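Long-range contact in cell division GTPase FtsZ, diverged (Clostridium botulinum C, PDB 3V3T), which is a diverged member of the tubulin/FtsZ family, with a GTPase domain followed by a C-terminal domain like that of TubZ: residues A[132-143]-A[297-308]. The protein carries 1 engineered substitution. Residues are numbered along the deposited sequence; the frame is centred on the assembly and turned at random.
Sequences ATEDIDEHMNAI and MNEIIEDKMKQR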
# COMPACT_ATOMS: atom_id res chain seq x y z
N ALA A 132 -7.88 5.90 -15.63
CA ALA A 132 -8.87 6.83 -16.19
C ALA A 132 -9.79 6.22 -17.25
O ALA A 132 -10.91 6.69 -17.46
CB ALA A 132 -8.18 8.07 -16.78
N THR A 133 -9.32 5.18 -17.94
CA THR A 133 -10.12 4.58 -19.00
C THR A 133 -11.18 3.62 -18.48
O THR A 133 -12.10 3.25 -19.21
CB THR A 133 -9.25 3.82 -20.02
OG1 THR A 133 -8.43 2.86 -19.35
CG2 THR A 133 -8.37 4.80 -20.81
N GLU A 134 -11.07 3.21 -17.22
CA GLU A 134 -12.06 2.31 -16.65
C GLU A 134 -13.40 3.02 -16.66
O GLU A 134 -13.46 4.24 -16.82
CB GLU A 134 -11.67 1.89 -15.23
CG GLU A 134 -10.32 1.19 -15.13
CD GLU A 134 -10.23 -0.05 -16.01
OE1 GLU A 134 -10.60 -1.14 -15.55
OE2 GLU A 134 -9.80 0.08 -17.18
N ASP A 135 -14.48 2.27 -16.48
CA ASP A 135 -15.82 2.84 -16.55
C ASP A 135 -16.38 3.35 -15.22
O ASP A 135 -15.70 3.32 -14.19
CB ASP A 135 -16.78 1.84 -17.18
CG ASP A 135 -16.56 1.71 -18.66
OD1 ASP A 135 -16.57 2.75 -19.35
OD2 ASP A 135 -16.35 0.57 -19.13
N ILE A 136 -17.62 3.80 -15.26
CA ILE A 136 -18.28 4.45 -14.13
C ILE A 136 -18.34 3.64 -12.83
O ILE A 136 -17.89 4.12 -11.79
CB ILE A 136 -19.71 4.85 -14.52
CG1 ILE A 136 -19.69 5.58 -15.86
CG2 ILE A 136 -20.35 5.70 -13.44
CD1 ILE A 136 -21.05 6.00 -16.34
N ASP A 137 -18.89 2.44 -12.88
CA ASP A 137 -18.99 1.61 -11.68
C ASP A 137 -17.64 1.39 -11.01
O ASP A 137 -17.54 1.32 -9.77
CB ASP A 137 -19.60 0.24 -12.02
CG ASP A 137 -21.08 0.32 -12.32
OD1 ASP A 137 -21.70 1.37 -12.06
OD2 ASP A 137 -21.62 -0.69 -12.81
N GLU A 138 -16.61 1.26 -11.83
CA GLU A 138 -15.27 1.06 -11.33
C GLU A 138 -14.85 2.26 -10.49
O GLU A 138 -14.45 2.13 -9.34
CB GLU A 138 -14.31 0.83 -12.50
CG GLU A 138 -14.53 -0.49 -13.25
CD GLU A 138 -15.65 -0.44 -14.29
OE1 GLU A 138 -16.50 0.49 -14.25
OE2 GLU A 138 -15.69 -1.34 -15.16
N HIS A 139 -14.96 3.45 -11.08
CA HIS A 139 -14.62 4.67 -10.37
C HIS A 139 -15.54 4.87 -9.16
O HIS A 139 -15.10 5.32 -8.11
CB HIS A 139 -14.65 5.88 -11.31
CG HIS A 139 -13.50 5.93 -12.26
ND1 HIS A 139 -13.56 5.40 -13.53
CD2 HIS A 139 -12.24 6.41 -12.11
CE1 HIS A 139 -12.39 5.57 -14.13
NE2 HIS A 139 -11.58 6.17 -13.29
N MET A 140 -16.81 4.52 -9.30
CA MET A 140 -17.71 4.69 -8.18
C MET A 140 -17.31 3.81 -7.01
O MET A 140 -17.38 4.25 -5.86
CB MET A 140 -19.16 4.43 -8.60
CG MET A 140 -19.75 5.56 -9.44
SD MET A 140 -21.52 5.34 -9.78
CE MET A 140 -22.21 5.67 -8.16
N ASN A 141 -16.88 2.58 -7.30
CA ASN A 141 -16.39 1.69 -6.24
C ASN A 141 -15.15 2.25 -5.55
O ASN A 141 -15.05 2.19 -4.33
CB ASN A 141 -16.05 0.30 -6.76
CG ASN A 141 -17.28 -0.53 -7.06
OD1 ASN A 141 -18.39 -0.15 -6.70
ND2 ASN A 141 -17.08 -1.67 -7.72
N ALA A 142 -14.22 2.75 -6.35
CA ALA A 142 -12.96 3.26 -5.83
C ALA A 142 -13.19 4.47 -4.91
O ALA A 142 -12.61 4.57 -3.83
CB ALA A 142 -12.01 3.62 -6.98
N ILE A 143 -14.05 5.37 -5.36
CA ILE A 143 -14.45 6.53 -4.57
C ILE A 143 -15.11 6.08 -3.26
O ILE A 143 -14.76 6.55 -2.19
CB ILE A 143 -15.44 7.40 -5.35
CG1 ILE A 143 -14.71 8.20 -6.41
CG2 ILE A 143 -16.16 8.34 -4.43
CD1 ILE A 143 -13.88 9.31 -5.82
N MET A 297 -11.12 11.29 -9.80
CA MET A 297 -12.04 10.26 -10.28
C MET A 297 -13.46 10.81 -10.43
O MET A 297 -14.22 10.35 -11.29
CB MET A 297 -12.01 9.04 -9.37
CG MET A 297 -10.70 8.28 -9.41
SD MET A 297 -10.76 6.75 -8.44
CE MET A 297 -11.22 7.35 -6.82
N ASN A 298 -13.82 11.79 -9.61
CA ASN A 298 -15.13 12.43 -9.74
C ASN A 298 -15.31 13.10 -11.09
O ASN A 298 -16.39 13.06 -11.68
CB ASN A 298 -15.37 13.43 -8.61
CG ASN A 298 -15.75 12.75 -7.32
OD1 ASN A 298 -16.72 11.99 -7.28
ND2 ASN A 298 -14.98 12.99 -6.26
N GLU A 299 -14.24 13.71 -11.59
CA GLU A 299 -14.28 14.34 -12.90
C GLU A 299 -14.45 13.30 -14.01
O GLU A 299 -15.10 13.56 -15.02
CB GLU A 299 -13.01 15.17 -13.14
CG GLU A 299 -13.15 16.20 -14.25
CD GLU A 299 -12.17 17.35 -14.10
OE1 GLU A 299 -11.24 17.23 -13.27
OE2 GLU A 299 -12.33 18.37 -14.81
N ILE A 300 -13.86 12.12 -13.81
CA ILE A 300 -14.01 11.03 -14.77
C ILE A 300 -15.46 10.55 -14.79
O ILE A 300 -16.05 10.34 -15.85
CB ILE A 300 -13.13 9.83 -14.41
CG1 ILE A 300 -11.66 10.26 -14.24
CG2 ILE A 300 -13.30 8.72 -15.44
CD1 ILE A 300 -11.07 10.89 -15.48
N ILE A 301 -16.02 10.39 -13.60
CA ILE A 301 -17.40 9.94 -13.46
C ILE A 301 -18.36 10.92 -14.13
O ILE A 301 -19.24 10.52 -14.88
CB ILE A 301 -17.77 9.75 -11.98
CG1 ILE A 301 -17.03 8.55 -11.41
CG2 ILE A 301 -19.28 9.59 -11.81
CD1 ILE A 301 -16.93 8.54 -9.91
N GLU A 302 -18.18 12.21 -13.85
CA GLU A 302 -19.00 13.25 -14.48
C GLU A 302 -18.97 13.14 -16.00
O GLU A 302 -20.02 13.18 -16.65
CB GLU A 302 -18.52 14.65 -14.07
CG GLU A 302 -18.76 15.04 -12.63
CD GLU A 302 -18.23 16.43 -12.32
OE1 GLU A 302 -18.64 17.39 -13.01
OE2 GLU A 302 -17.40 16.57 -11.40
N ASP A 303 -17.77 13.02 -16.56
CA ASP A 303 -17.60 13.00 -18.01
C ASP A 303 -18.17 11.74 -18.66
O ASP A 303 -18.74 11.80 -19.75
CB ASP A 303 -16.13 13.18 -18.37
CG ASP A 303 -15.56 14.47 -17.84
OD1 ASP A 303 -16.35 15.41 -17.63
OD2 ASP A 303 -14.33 14.54 -17.63
N LYS A 304 -18.02 10.60 -17.99
CA LYS A 304 -18.57 9.34 -18.50
C LYS A 304 -20.09 9.30 -18.36
O LYS A 304 -20.78 8.60 -19.12
CB LYS A 304 -17.93 8.14 -17.82
CG LYS A 304 -16.71 7.60 -18.57
CD LYS A 304 -15.57 7.25 -17.63
CE LYS A 304 -14.29 6.96 -18.40
NZ LYS A 304 -14.35 5.65 -19.11
N MET A 305 -20.62 10.04 -17.39
CA MET A 305 -22.07 10.15 -17.22
C MET A 305 -22.67 11.06 -18.28
O MET A 305 -23.79 10.85 -18.75
CB MET A 305 -22.41 10.70 -15.83
CG MET A 305 -22.49 9.65 -14.75
SD MET A 305 -23.01 10.37 -13.19
CE MET A 305 -22.83 8.97 -12.09
N LYS A 306 -21.91 12.10 -18.63
CA LYS A 306 -22.30 13.00 -19.70
C LYS A 306 -22.53 12.18 -20.96
O LYS A 306 -23.55 12.33 -21.65
CB LYS A 306 -21.21 14.05 -19.92
CG LYS A 306 -21.67 15.27 -20.69
CD LYS A 306 -20.69 16.42 -20.55
CE LYS A 306 -21.18 17.63 -21.33
NZ LYS A 306 -20.27 18.79 -21.20
N GLN A 307 -21.60 11.28 -21.25
CA GLN A 307 -21.71 10.38 -22.40
C GLN A 307 -22.99 9.55 -22.40
O GLN A 307 -23.37 8.99 -23.43
CB GLN A 307 -20.49 9.46 -22.50
CG GLN A 307 -19.20 10.13 -22.97
CD GLN A 307 -18.01 9.17 -23.00
OE1 GLN A 307 -17.86 8.30 -22.13
NE2 GLN A 307 -17.17 9.31 -24.02
N ARG A 308 -23.68 9.46 -21.26
CA ARG A 308 -24.88 8.62 -21.18
C ARG A 308 -26.17 9.43 -21.00
O ARG A 308 -26.30 10.54 -21.51
CB ARG A 308 -24.73 7.59 -20.05
CG ARG A 308 -23.36 6.91 -20.01
CD ARG A 308 -23.26 5.87 -18.89
NE ARG A 308 -23.69 4.55 -19.34
CZ ARG A 308 -24.68 3.84 -18.78
NH1 ARG A 308 -25.33 4.32 -17.73
NH2 ARG A 308 -25.00 2.66 -19.27
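I136 and I301 lie alongside each other where helix 136-143 and helix 297-306 run roughly antiparallel, 152° between directions, their axes 9.5 Å apart. I301 is a knob in a hole formed by I136, H139, M140 and I143. Its CG1 lies 3.6 Å from H139 CB. The H139 ring meets helix 297-306 with one face and its edge. I300 CG2 sits over the face, 3.8 Å from the ring centroid, in a CH-pi contact. M297 CG reaches the ring edge near CD2. A hydrogen bond from H139 ND1 to D135 O, 3.1 Å, restrains the ring's rotation; D135 O also accepts from H139 N. The contact joins the helix after strand 122-129 of the tubulin/FtsZ GTPase domain to the last modelled helix, 291-306, which follows strand 281-287. P130 touches both H139 and M297. The M297 chain bends at its last torsion (chi3 -56°), and its CE lies 3.5 Å from I143 CD1. At the other end K304 crosses to the loop before helix 136-143. Its NZ donates to E134 O at 2.8 Å, from above the carbonyl plane, and weakly to T133 O, with a long salt bridge to D135 OD1. I136 CD1 packs against R308 CD at 3.4 Å.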